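Local coordinates for protein GCN5-related N-acetyltransferase:Aminotransferase, class-II (Rhodopseudomonas palustris, PDB 2FIW) that probably transfers the acetyl group of bound acetyl coenzyme A to an amine substrate, as a member of the GCN5-related N-acetyltransferase family, at residues A[62-67]-A[76-81]; A[35-40]-A[149-154]; A[137-142]-A[155-160]. All coordinates share one frame; numbering follows the deposited sequence.

Interaction 1: A[62-67]-A[76-81]; sequences QLTLIA and FASLKG
Gln62 and Leu63 meet Lys80 and Leu79 at the open end of the antiparallel hairpin formed by strands 63-69 and 72-80. The hairpin belongs to the mixed sheet of the GNAT fold. Gln62 stands just before its strand and has the most surface buried here. Its CB lies 3.2 Å from Leu79 O. Its CG is anti to the carbonyl carbon (chi1 -75°), and the chain beyond extends past Ser78 OG to cross Lys80 obliquely. An alanine here would probably leave the CB and CD methylenes of Lys80 without the amide end that packs on them.

Leu63 and Leu79 form a hydrogen-bonded pair. Leu63 N is 3.0 Å from Leu79 O, and Leu79 N is 2.8 Å from Leu63 O in return. Their side chains lie side by side and point the same way, with Leu63 CD1 4.0 Å from Leu79 CD2. Leu65 and Ala77 repeat the paired backbone bonds, and their side chains lie on the same face as Leu63 and Leu79, against helix 99-112.

Thr64, Ile66, Phe76 and Ser78 line the other face. Thr64 OG1 is hydrogen-bonded to Leu59 O. The Phe76 side chain packs on Thr21, Ile24 and Phe25 of helix 18-32. Phe76 CB touches Ile66 CG1 at 4.2 Å, and Phe76 CD2 sits 4.0 Å from the methyl CG2 of Thr64.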
ATOM      1  N   GLN A  62      11.020   2.283   7.310  1.00 33.65           N
ATOM      2  CA  GLN A  62       9.650   2.163   7.808  1.00 33.35           C
ATOM      3  C   GLN A  62       9.393   0.730   8.290  1.00 32.83           C
ATOM      4  O   GLN A  62      10.299  -0.110   8.287  1.00 32.75           O
ATOM      5  CB  GLN A  62       8.668   2.582   6.717  1.00 33.32           C
ATOM      6  CG  GLN A  62       8.619   4.108   6.509  1.00 34.54           C
ATOM      7  CD  GLN A  62       7.895   4.546   5.229  1.00 33.84           C
ATOM      8  OE1 GLN A  62       7.163   3.768   4.592  1.00 35.14           O
ATOM      9  NE2 GLN A  62       8.116   5.796   4.840  1.00 33.46           N
ATOM     10  N   LEU A  63       8.180   0.447   8.739  1.00 32.38           N
ATOM     11  CA  LEU A  63       7.823  -0.941   9.060  1.00 32.19           C
ATOM     12  C   LEU A  63       7.098  -1.559   7.869  1.00 32.22           C
ATOM     13  O   LEU A  63       5.916  -1.311   7.652  1.00 32.26           O
ATOM     14  CB  LEU A  63       7.005  -1.048  10.358  1.00 31.53           C
ATOM     15  CG  LEU A  63       7.509  -0.380  11.649  1.00 32.02           C
ATOM     16  CD1 LEU A  63       6.614  -0.806  12.813  1.00 32.23           C
ATOM     17  CD2 LEU A  63       8.973  -0.717  11.977  1.00 31.61           C
ATOM     18  N   THR A  64       7.839  -2.352   7.100  1.00 32.46           N
ATOM     19  CA  THR A  64       7.407  -2.841   5.796  1.00 32.25           C
ATOM     20  C   THR A  64       7.293  -4.359   5.804  1.00 32.34           C
ATOM     21  O   THR A  64       8.252  -5.068   6.102  1.00 32.44           O
ATOM     22  CB  THR A  64       8.390  -2.376   4.652  1.00 32.32           C
ATOM     23  OG1 THR A  64       8.577  -0.969   4.738  1.00 30.67           O
ATOM     24  CG2 THR A  64       7.850  -2.715   3.262  1.00 31.33           C
ATOM     25  N   LEU A  65       6.103  -4.839   5.469  1.00 32.18           N
ATOM     26  CA  LEU A  65       5.802  -6.258   5.455  1.00 32.27           C
ATOM     27  C   LEU A  65       5.563  -6.707   4.029  1.00 32.22           C
ATOM     28  O   LEU A  65       4.992  -5.963   3.235  1.00 31.83           O
ATOM     29  CB  LEU A  65       4.556  -6.547   6.312  1.00 32.14           C
ATOM     30  CG  LEU A  65       4.657  -6.440   7.850  1.00 31.70           C
ATOM     31  CD1 LEU A  65       3.269  -6.345   8.505  1.00 27.72           C
ATOM     32  CD2 LEU A  65       5.458  -7.630   8.399  1.00 27.72           C
ATOM     33  N   ILE A  66       5.991  -7.929   3.721  1.00 32.70           N
ATOM     34  CA  ILE A  66       5.792  -8.530   2.420  1.00 32.91           C
ATOM     35  C   ILE A  66       4.855  -9.728   2.530  1.00 33.85           C
ATOM     36  O   ILE A  66       5.087 -10.625   3.335  1.00 33.99           O
ATOM     37  CB  ILE A  66       7.128  -8.965   1.810  1.00 32.86           C
ATOM     38  CG1 ILE A  66       7.956  -7.730   1.456  1.00 32.75           C
ATOM     39  CG2 ILE A  66       6.904  -9.844   0.571  1.00 32.03           C
ATOM     40  CD1 ILE A  66       9.218  -8.039   0.736  1.00 33.40           C
ATOM     41  N   ALA A  67       3.790  -9.729   1.724  1.00 34.87           N
ATOM     42  CA  ALA A  67       2.871 -10.863   1.658  1.00 35.44           C
ATOM     43  C   ALA A  67       3.379 -11.871   0.638  1.00 36.63           C
ATOM     44  O   ALA A  67       3.743 -11.507  -0.490  1.00 36.75           O
ATOM     45  CB  ALA A  67       1.473 -10.415   1.322  1.00 34.44           C
ATOM     46  N   PHE A  76       2.899  -5.909  -0.668  1.00 29.90           N
ATOM     47  CA  PHE A  76       3.596  -5.334   0.479  1.00 29.60           C
ATOM     48  C   PHE A  76       2.863  -4.095   1.027  1.00 29.86           C
ATOM     49  O   PHE A  76       2.036  -3.459   0.334  1.00 30.36           O
ATOM     50  CB  PHE A  76       5.077  -5.018   0.152  1.00 29.50           C
ATOM     51  CG  PHE A  76       5.257  -3.767  -0.663  1.00 29.81           C
ATOM     52  CD1 PHE A  76       5.051  -3.787  -2.051  1.00 28.78           C
ATOM     53  CD2 PHE A  76       5.583  -2.555  -0.045  1.00 28.99           C
ATOM     54  CE1 PHE A  76       5.198  -2.622  -2.801  1.00 28.95           C
ATOM     55  CE2 PHE A  76       5.738  -1.390  -0.787  1.00 28.43           C
ATOM     56  CZ  PHE A  76       5.548  -1.425  -2.170  1.00 28.19           C
ATOM     57  N   ALA A  77       3.138  -3.770   2.282  1.00 29.31           N
ATOM     58  CA  ALA A  77       2.584  -2.562   2.872  1.00 29.46           C
ATOM     59  C   ALA A  77       3.583  -1.981   3.864  1.00 29.63           C
ATOM     60  O   ALA A  77       4.463  -2.686   4.355  1.00 29.00           O
ATOM     61  CB  ALA A  77       1.233  -2.839   3.532  1.00 28.71           C
ATOM     62  N   SER A  78       3.436  -0.690   4.146  1.00 30.65           N
ATOM     63  CA  SER A  78       4.427   0.036   4.906  1.00 31.59           C
ATOM     64  C   SER A  78       3.798   1.014   5.865  1.00 33.01           C
ATOM     65  O   SER A  78       2.996   1.871   5.486  1.00 32.39           O
ATOM     66  CB  SER A  78       5.374   0.763   3.969  1.00 31.41           C
ATOM     67  OG  SER A  78       6.655   0.915   4.552  1.00 32.20           O
ATOM     68  N   LEU A  79       4.157   0.860   7.132  1.00 35.01           N
ATOM     69  CA  LEU A  79       3.748   1.809   8.145  1.00 37.01           C
ATOM     70  C   LEU A  79       4.865   2.836   8.355  1.00 38.31           C
ATOM     71  O   LEU A  79       6.023   2.467   8.565  1.00 38.16           O
ATOM     72  CB  LEU A  79       3.412   1.075   9.449  1.00 37.03           C
ATOM     73  CG  LEU A  79       2.952   1.953  10.614  1.00 36.55           C
ATOM     74  CD1 LEU A  79       1.467   2.255  10.488  1.00 35.10           C
ATOM     75  CD2 LEU A  79       3.256   1.213  11.907  1.00 36.73           C
ATOM     76  N   LYS A  80       4.516   4.117   8.250  1.00 40.11           N
ATOM     77  CA  LYS A  80       5.425   5.202   8.596  1.00 41.96           C
ATOM     78  C   LYS A  80       5.047   5.708   9.974  1.00 42.93           C
ATOM     79  O   LYS A  80       3.861   5.879  10.278  1.00 42.85           O
ATOM     80  CB  LYS A  80       5.346   6.351   7.585  1.00 42.41           C
ATOM     81  CG  LYS A  80       6.240   7.542   7.937  1.00 44.66           C
ATOM     82  CD  LYS A  80       6.401   8.505   6.773  1.00 48.38           C
ATOM     83  CE  LYS A  80       7.097   9.782   7.238  1.00 52.16           C
ATOM     84  NZ  LYS A  80       8.189  10.221   6.296  1.00 53.60           N
ATOM     85  N   GLY A  81       6.063   5.923  10.808  1.00 44.35           N
ATOM     86  CA  GLY A  81       5.878   6.511  12.133  1.00 45.15           C
ATOM     87  C   GLY A  81       4.909   5.669  12.939  1.00 45.75           C
ATOM     88  O   GLY A  81       4.762   4.471  12.666  1.00 45.57           O
TER

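Interaction 2: A[35-40]-A[149-154]; sequences DDYSEE and EWLANT
Tyr37 meets Leu151 with its ring carbons and Ala152 with its hydroxyl. Its CG is anti to the carbonyl carbon (chi1 -62°). The ring extends toward the strand and crosses the Leu151 side chain at about a right angle. Tyr37 CD2 is 3.9 Å from Leu151 CD2, and Tyr37 CE2 is 4.0 Å from Leu151 CB. The hydroxyl donates to the backbone: Tyr37 OH lies 2.5 Å from Ala152 O. That oxygen is at the edge of the ring, near its plane, while the donor is tilted 28° from the carbonyl plane. Asp125 N also bonds to Tyr37 OH, so two backbone groups hold the phenol. Trp45 packs edge-to-face with the ring.

Further on, Glu40, in helix 39-46, meets Glu149. The Glu149 chain is bent at chi2 (-86°), which turns CD back to 3.9 Å from Glu40 CB. Glu149 OE1 lies 3.0 Å from Glu40 OE1. Both are acceptors, and the like charges would be expected to repel. Gln41, next in the helix, bonds to Trp150 O.

From Tyr37 to Glu40 the chain runs nearly opposite to 149-153. The Tyr37 side chain is about 6 Å from the bound acetyl coenzyme A. The start of helix 39-46 is thus packed on strand 149-159, next to the outermost strand of the sheet, in the GNAT fold beside its bound acetyl coenzyme A.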
ATOM      1  N   ASP A  35      -8.796   3.444 -14.101  1.00 39.95           N
ATOM      2  CA  ASP A  35     -10.103   4.069 -14.045  1.00 40.40           C
ATOM      3  C   ASP A  35     -10.082   5.379 -13.265  1.00 40.25           C
ATOM      4  O   ASP A  35     -11.030   6.165 -13.335  1.00 40.04           O
ATOM      5  CB  ASP A  35     -11.152   3.107 -13.491  1.00 40.93           C
ATOM      6  CG  ASP A  35     -11.322   1.848 -14.359  1.00 43.06           C
ATOM      7  OD1 ASP A  35     -11.072   1.882 -15.595  1.00 44.25           O
ATOM      8  OD2 ASP A  35     -11.726   0.818 -13.788  1.00 44.53           O
ATOM      9  N   ASP A  36      -9.005   5.628 -12.525  1.00 39.61           N
ATOM     10  CA  ASP A  36      -8.954   6.842 -11.730  1.00 39.13           C
ATOM     11  C   ASP A  36      -7.758   7.739 -12.038  1.00 38.07           C
ATOM     12  O   ASP A  36      -7.715   8.883 -11.590  1.00 37.56           O
ATOM     13  CB  ASP A  36      -9.051   6.527 -10.242  1.00 39.18           C
ATOM     14  CG  ASP A  36     -10.240   5.658  -9.919  1.00 41.36           C
ATOM     15  OD1 ASP A  36     -11.331   6.199  -9.659  1.00 41.56           O
ATOM     16  OD2 ASP A  36     -10.084   4.415  -9.955  1.00 45.74           O
ATOM     17  N   TYR A  37      -6.804   7.221 -12.801  1.00 37.12           N
ATOM     18  CA  TYR A  37      -5.592   7.973 -13.099  1.00 37.34           C
ATOM     19  C   TYR A  37      -5.227   7.818 -14.555  1.00 38.02           C
ATOM     20  O   TYR A  37      -5.234   6.703 -15.075  1.00 38.22           O
ATOM     21  CB  TYR A  37      -4.412   7.564 -12.172  1.00 36.10           C
ATOM     22  CG  TYR A  37      -4.708   7.849 -10.724  1.00 34.43           C
ATOM     23  CD1 TYR A  37      -5.281   6.874  -9.896  1.00 32.80           C
ATOM     24  CD2 TYR A  37      -4.492   9.119 -10.192  1.00 33.39           C
ATOM     25  CE1 TYR A  37      -5.599   7.159  -8.558  1.00 31.86           C
ATOM     26  CE2 TYR A  37      -4.812   9.412  -8.867  1.00 31.75           C
ATOM     27  CZ  TYR A  37      -5.350   8.432  -8.056  1.00 33.09           C
ATOM     28  OH  TYR A  37      -5.650   8.748  -6.752  1.00 33.69           O
ATOM     29  N   SER A  38      -4.904   8.933 -15.212  1.00 38.70           N
ATOM     30  CA  SER A  38      -4.492   8.885 -16.613  1.00 39.36           C
ATOM     31  C   SER A  38      -3.048   8.404 -16.762  1.00 39.71           C
ATOM     32  O   SER A  38      -2.277   8.450 -15.819  1.00 39.94           O
ATOM     33  CB  SER A  38      -4.769  10.214 -17.348  1.00 39.27           C
ATOM     34  OG  SER A  38      -4.052  11.322 -16.815  1.00 40.57           O
ATOM     35  N   GLU A  39      -2.749   7.921 -17.964  0.50 40.10           N
ATOM     36  CA  GLU A  39      -1.440   7.453 -18.413  0.50 40.24           C
ATOM     37  C   GLU A  39      -0.205   8.146 -17.789  0.50 40.47           C
ATOM     38  O   GLU A  39       0.734   7.482 -17.328  0.50 40.74           O
ATOM     39  CB  GLU A  39      -1.403   7.536 -19.949  0.50 40.20           C
ATOM     40  CG  GLU A  39      -1.983   8.852 -20.556  0.50 39.55           C
ATOM     41  CD  GLU A  39      -3.480   8.805 -20.972  0.50 38.94           C
ATOM     42  OE1 GLU A  39      -4.334   8.180 -20.285  0.50 36.22           O
ATOM     43  OE2 GLU A  39      -3.798   9.449 -21.999  0.50 37.44           O
ATOM     44  N   GLU A  40      -0.223   9.474 -17.777  1.00 40.29           N
ATOM     45  CA  GLU A  40       0.882  10.291 -17.303  1.00 40.18           C
ATOM     46  C   GLU A  40       0.971  10.347 -15.776  1.00 39.54           C
ATOM     47  O   GLU A  40       2.065  10.412 -15.213  1.00 38.72           O
ATOM     48  CB  GLU A  40       0.752  11.706 -17.853  1.00 40.81           C
ATOM     49  CG  GLU A  40       1.252  11.900 -19.264  1.00 43.44           C
ATOM     50  CD  GLU A  40       1.459  13.385 -19.594  1.00 47.46           C
ATOM     51  OE1 GLU A  40       2.080  14.099 -18.771  1.00 47.54           O
ATOM     52  OE2 GLU A  40       1.001  13.836 -20.669  1.00 48.38           O
ATOM     53  N   GLU A 149       3.668  15.800 -11.754  1.00 38.13           N
ATOM     54  CA  GLU A 149       2.253  15.535 -12.002  1.00 37.43           C
ATOM     55  C   GLU A 149       1.449  15.801 -10.748  1.00 36.96           C
ATOM     56  O   GLU A 149       1.980  15.677  -9.651  1.00 37.37           O
ATOM     57  CB  GLU A 149       2.034  14.084 -12.435  1.00 37.22           C
ATOM     58  CG  GLU A 149       2.494  13.783 -13.842  1.00 37.17           C
ATOM     59  CD  GLU A 149       1.432  14.102 -14.869  1.00 37.60           C
ATOM     60  OE1 GLU A 149       1.781  14.692 -15.893  1.00 36.56           O
ATOM     61  OE2 GLU A 149       0.246  13.773 -14.651  1.00 39.12           O
ATOM     62  N   TRP A 150       0.176  16.152 -10.918  1.00 35.91           N
ATOM     63  CA  TRP A 150      -0.754  16.239  -9.812  1.00 35.69           C
ATOM     64  C   TRP A 150      -1.693  15.015  -9.803  1.00 35.97           C
ATOM     65  O   TRP A 150      -2.230  14.612 -10.850  1.00 36.06           O
ATOM     66  CB  TRP A 150      -1.555  17.549  -9.849  1.00 35.19           C
ATOM     67  CG  TRP A 150      -0.740  18.836  -9.582  1.00 35.93           C
ATOM     68  CD1 TRP A 150       0.570  18.932  -9.161  1.00 35.85           C
ATOM     69  CD2 TRP A 150      -1.220  20.186  -9.687  1.00 35.72           C
ATOM     70  NE1 TRP A 150       0.933  20.260  -9.024  1.00 35.81           N
ATOM     71  CE2 TRP A 150      -0.145  21.047  -9.338  1.00 36.32           C
ATOM     72  CE3 TRP A 150      -2.446  20.754 -10.064  1.00 34.50           C
ATOM     73  CZ2 TRP A 150      -0.269  22.450  -9.349  1.00 34.94           C
ATOM     74  CZ3 TRP A 150      -2.561  22.150 -10.072  1.00 35.85           C
ATOM     75  CH2 TRP A 150      -1.477  22.976  -9.713  1.00 34.20           C
ATOM     76  N   LEU A 151      -1.880  14.434  -8.618  1.00 35.43           N
ATOM     77  CA  LEU A 151      -2.689  13.237  -8.444  1.00 35.15           C
ATOM     78  C   LEU A 151      -3.561  13.461  -7.233  1.00 35.22           C
ATOM     79  O   LEU A 151      -3.069  13.914  -6.196  1.00 35.56           O
ATOM     80  CB  LEU A 151      -1.801  12.003  -8.223  1.00 34.39           C
ATOM     81  CG  LEU A 151      -1.232  11.213  -9.396  1.00 33.75           C
ATOM     82  CD1 LEU A 151       0.003  11.861 -10.007  1.00 34.27           C
ATOM     83  CD2 LEU A 151      -0.863   9.833  -8.934  1.00 31.25           C
ATOM     84  N   ALA A 152      -4.853  13.165  -7.358  1.00 35.25           N
ATOM     85  CA  ALA A 152      -5.775  13.288  -6.230  1.00 35.42           C
ATOM     86  C   ALA A 152      -5.630  12.087  -5.294  1.00 36.12           C
ATOM     87  O   ALA A 152      -5.233  10.998  -5.726  1.00 35.99           O
ATOM     88  CB  ALA A 152      -7.199  13.408  -6.708  1.00 34.70           C
ATOM     89  N   ASN A 153      -5.917  12.315  -4.012  1.00 36.62           N
ATOM     90  CA  ASN A 153      -6.150  11.249  -3.051  1.00 37.45           C
ATOM     91  C   ASN A 153      -6.981  11.777  -1.906  1.00 38.18           C
ATOM     92  O   ASN A 153      -7.358  12.940  -1.908  1.00 38.72           O
ATOM     93  CB  ASN A 153      -4.852  10.557  -2.568  1.00 37.39           C
ATOM     94  CG  ASN A 153      -3.926  11.481  -1.805  1.00 36.15           C
ATOM     95  OD1 ASN A 153      -4.345  12.223  -0.917  1.00 34.88           O
ATOM     96  ND2 ASN A 153      -2.648  11.419  -2.141  1.00 34.38           N
ATOM     97  N   THR A 154      -7.297  10.915  -0.951  1.00 38.99           N
ATOM     98  CA  THR A 154      -8.128  11.285   0.176  1.00 39.54           C
ATOM     99  C   THR A 154      -7.478  10.783   1.457  1.00 40.18           C
ATOM    100  O   THR A 154      -7.113   9.597   1.570  1.00 40.22           O
ATOM    101  CB  THR A 154      -9.550  10.682   0.049  1.00 39.22           C
ATOM    102  OG1 THR A 154     -10.015  10.840  -1.289  1.00 40.10           O
ATOM    103  CG2 THR A 154     -10.537  11.371   0.975  1.00 38.94           C
TER

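Interaction 3: A[137-142]-A[155-160]; sequences VAKQRN and TMTKSL
Lys139 lies across Thr157 and Thr155 on the neighbouring strand, and its side chain can be followed outward. Lys139 CB is 3.7 Å from Thr155 O. The next atom, Lys139 CG, sits 3.6 Å from Thr157 OG1. Chi2 (-39°) bends the chain at CD. Lys139 CE is 3.8 Å from Thr157 OG1, and the tip, NZ, is still 4.1 Å from that oxygen. The two side chains cross at about a right angle. Thr157 OG1 takes the crowded position between its own backbone N and carbonyl carbon (chi1 59°).

The backbone under this lysine is a classic beta bulge. Lys139 and Gln140 both face Thr155, and the register shifts by one. Thr155 O is gripped twice: Lys139 N lies 2.7 Å away, while Gln140 N makes a weak bond at 3.3 Å. Thr155 N in turn donates to Gln140 O. The bulge sits in the C-terminal hairpin of the GNAT sheet, in which strand 137-146 is outermost within the chain. Before the bulge, Val137 and Thr157 exchange two backbone bonds.

On the face opposite Val137, Thr155 and Thr157, CG of the selenomethionine Met156 rests 4.0 Å from Ala138 CA, and its end leads off toward Ala128 and Phe131 of helix 128-132. Past the bulge, Asn142 ND2 donates to Thr155 OG1 at 2.9 Å, with that oxygen in the amide plane. Asn142 ND2 is also bonded to Asn153 OD1, and Thr155 OG1 to Asp122 OD1.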
ATOM      1  N   VAL A 137     -12.478   6.482   7.403  1.00 45.39           N
ATOM      2  CA  VAL A 137     -13.446   7.512   7.071  1.00 45.95           C
ATOM      3  C   VAL A 137     -12.762   8.689   6.404  1.00 46.25           C
ATOM      4  O   VAL A 137     -11.810   9.246   6.950  1.00 46.33           O
ATOM      5  CB  VAL A 137     -14.225   7.972   8.330  1.00 46.28           C
ATOM      6  CG1 VAL A 137     -15.083   9.206   8.032  1.00 46.33           C
ATOM      7  CG2 VAL A 137     -15.074   6.820   8.888  1.00 46.05           C
ATOM      8  N   ALA A 138     -13.269   9.066   5.229  1.00 46.80           N
ATOM      9  CA  ALA A 138     -12.718  10.166   4.435  1.00 47.20           C
ATOM     10  C   ALA A 138     -12.775  11.487   5.185  1.00 47.94           C
ATOM     11  O   ALA A 138     -13.836  11.915   5.629  1.00 48.41           O
ATOM     12  CB  ALA A 138     -13.449  10.282   3.122  1.00 47.07           C
ATOM     13  N   LYS A 139     -11.625  12.128   5.328  1.00 48.41           N
ATOM     14  CA  LYS A 139     -11.548  13.383   6.045  1.00 48.87           C
ATOM     15  C   LYS A 139     -11.215  14.564   5.148  1.00 48.60           C
ATOM     16  O   LYS A 139     -11.742  15.658   5.352  1.00 48.57           O
ATOM     17  CB  LYS A 139     -10.552  13.290   7.213  1.00 49.50           C
ATOM     18  CG  LYS A 139     -11.006  12.345   8.351  1.00 51.11           C
ATOM     19  CD  LYS A 139     -12.525  12.451   8.636  1.00 53.03           C
ATOM     20  CE  LYS A 139     -12.920  11.777   9.928  1.00 53.03           C
ATOM     21  NZ  LYS A 139     -12.542  12.626  11.102  1.00 56.17           N
ATOM     22  N   GLN A 140     -10.355  14.344   4.155  1.00 48.17           N
ATOM     23  CA  GLN A 140      -9.798  15.447   3.368  1.00 47.76           C
ATOM     24  C   GLN A 140      -9.344  14.971   1.991  1.00 47.00           C
ATOM     25  O   GLN A 140      -8.529  14.057   1.880  1.00 47.56           O
ATOM     26  CB  GLN A 140      -8.637  16.103   4.145  1.00 47.99           C
ATOM     27  CG  GLN A 140      -8.073  17.384   3.553  1.00 49.52           C
ATOM     28  CD  GLN A 140      -9.152  18.399   3.199  1.00 52.84           C
ATOM     29  OE1 GLN A 140      -9.478  18.586   2.028  1.00 53.53           O
ATOM     30  NE2 GLN A 140      -9.723  19.050   4.216  1.00 54.75           N
ATOM     31  N   ARG A 141      -9.897  15.582   0.950  1.00 45.61           N
ATOM     32  CA  ARG A 141      -9.462  15.351  -0.412  1.00 44.40           C
ATOM     33  C   ARG A 141      -8.208  16.202  -0.644  1.00 43.94           C
ATOM     34  O   ARG A 141      -8.181  17.375  -0.282  1.00 44.55           O
ATOM     35  CB  ARG A 141     -10.611  15.690  -1.380  1.00 44.50           C
ATOM     36  CG  ARG A 141     -10.329  15.550  -2.875  1.00 43.51           C
ATOM     37  CD  ARG A 141     -11.352  14.601  -3.541  1.00 43.44           C
ATOM     38  NE  ARG A 141     -10.748  13.279  -3.607  1.00 41.89           N
ATOM     39  CZ  ARG A 141     -10.464  12.586  -4.705  1.00 40.47           C
ATOM     40  NH1 ARG A 141     -10.794  12.998  -5.914  1.00 36.64           N
ATOM     41  NH2 ARG A 141      -9.868  11.412  -4.566  1.00 42.40           N
ATOM     42  N   ASN A 142      -7.155  15.596  -1.190  1.00 42.53           N
ATOM     43  CA  ASN A 142      -5.892  16.286  -1.438  1.00 41.04           C
ATOM     44  C   ASN A 142      -5.429  16.093  -2.863  1.00 40.14           C
ATOM     45  O   ASN A 142      -5.923  15.240  -3.592  1.00 40.05           O
ATOM     46  CB  ASN A 142      -4.747  15.769  -0.547  1.00 41.15           C
ATOM     47  CG  ASN A 142      -5.200  15.280   0.818  1.00 41.38           C
ATOM     48  OD1 ASN A 142      -5.647  16.059   1.673  1.00 42.13           O
ATOM     49  ND2 ASN A 142      -5.042  13.983   1.045  1.00 39.30           N
ATOM     50  N   THR A 155      -7.337  11.695   2.411  1.00 40.74           N
ATOM     51  CA  THR A 155      -6.939  11.352   3.768  1.00 41.12           C
ATOM     52  C   THR A 155      -8.140  10.702   4.437  1.00 41.72           C
ATOM     53  O   THR A 155      -9.237  11.234   4.403  1.00 41.54           O
ATOM     54  CB  THR A 155      -6.480  12.598   4.553  1.00 40.85           C
ATOM     55  OG1 THR A 155      -5.455  13.265   3.814  1.00 39.89           O
ATOM     56  CG2 THR A 155      -5.944  12.215   5.928  1.00 40.57           C
HETATM   57  N   MSE A 156      -7.919   9.518   4.993  1.00 42.69           N
HETATM   58  CA  MSE A 156      -8.963   8.719   5.618  1.00 43.88           C
HETATM   59  C   MSE A 156      -8.377   8.189   6.911  1.00 44.53           C
HETATM   60  O   MSE A 156      -7.226   7.752   6.935  1.00 44.19           O
HETATM   61  CB  MSE A 156      -9.375   7.543   4.724  1.00 44.07           C
HETATM   62  CG  MSE A 156      -9.641   7.911   3.273  1.00 43.56           C
HETATM   63 SE   MSE A 156     -10.402   6.474   2.271  0.70 44.80          SE
HETATM   64  CE  MSE A 156     -10.311   7.233   0.585  1.00 46.79           C
ATOM     65  N   THR A 157      -9.155   8.244   7.985  1.00 45.47           N
ATOM     66  CA  THR A 157      -8.657   7.845   9.308  1.00 46.79           C
ATOM     67  C   THR A 157      -9.499   6.733   9.921  1.00 47.12           C
ATOM     68  O   THR A 157     -10.695   6.638   9.658  1.00 47.02           O
ATOM     69  CB  THR A 157      -8.591   9.044  10.290  1.00 46.70           C
ATOM     70  OG1 THR A 157      -9.900   9.602  10.441  1.00 48.12           O
ATOM     71  CG2 THR A 157      -7.638  10.131   9.783  1.00 46.07           C
ATOM     72  N   LYS A 158      -8.853   5.885  10.715  1.00 48.20           N
ATOM     73  CA  LYS A 158      -9.537   4.838  11.463  1.00 49.37           C
ATOM     74  C   LYS A 158      -9.145   4.866  12.938  1.00 50.77           C
ATOM     75  O   LYS A 158      -7.951   4.882  13.273  1.00 50.38           O
ATOM     76  CB  LYS A 158      -9.230   3.462  10.873  1.00 49.16           C
ATOM     77  CG  LYS A 158     -10.058   2.323  11.479  1.00 48.17           C
ATOM     78  CD  LYS A 158      -9.539   0.977  11.038  1.00 45.46           C
ATOM     79  CE  LYS A 158     -10.375  -0.149  11.596  1.00 45.64           C
ATOM     80  NZ  LYS A 158      -9.997  -1.454  10.975  1.00 45.03           N
ATOM     81  N   SER A 159     -10.158   4.876  13.811  1.00 52.60           N
ATOM     82  CA  SER A 159      -9.955   4.724  15.262  1.00 54.37           C
ATOM     83  C   SER A 159      -9.611   3.264  15.571  1.00 55.18           C
ATOM     84  O   SER A 159     -10.269   2.343  15.056  1.00 55.71           O
ATOM     85  CB  SER A 159     -11.209   5.146  16.037  1.00 54.57           C
ATOM     86  OG  SER A 159     -10.874   5.607  17.347  1.00 56.08           O
ATOM     87  N   LEU A 160      -8.584   3.050  16.393  1.00 55.92           N
ATOM     88  CA  LEU A 160      -8.116   1.699  16.703  1.00 56.78           C
ATOM     89  C   LEU A 160      -8.746   1.128  17.987  1.00 57.49           C
ATOM     90  O   LEU A 160      -9.067   1.862  18.939  1.00 58.08           O
ATOM     91  CB  LEU A 160      -6.583   1.666  16.785  1.00 56.92           C
ATOM     92  CG  LEU A 160      -5.727   1.206  15.591  1.00 57.43           C
ATOM     93  CD1 LEU A 160      -6.336   1.565  14.221  1.00 58.14           C
ATOM     94  CD2 LEU A 160      -4.289   1.747  15.702  1.00 55.99           C
TER

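In the fold
From the N terminus, the chain first passes 35-40, where the long loop of interaction 2 opens. Interaction 1 lies wholly within that loop. It is a short hairpin, begun at 62-67 and closed at 76-81. The chain then crosses the sheet and reaches 137-142, where interaction 3 opens. Interaction 2 closes at 149-154 before interaction 3 closes at 155-160, so these two cross. They share strand 149-159 and touch through Asn142 and Asn153. Interaction 1 ties two strands on the N-terminal side of the sheet. Interaction 3 joins its last two strands, and interaction 2 joins the start of helix 39-46 to one of them.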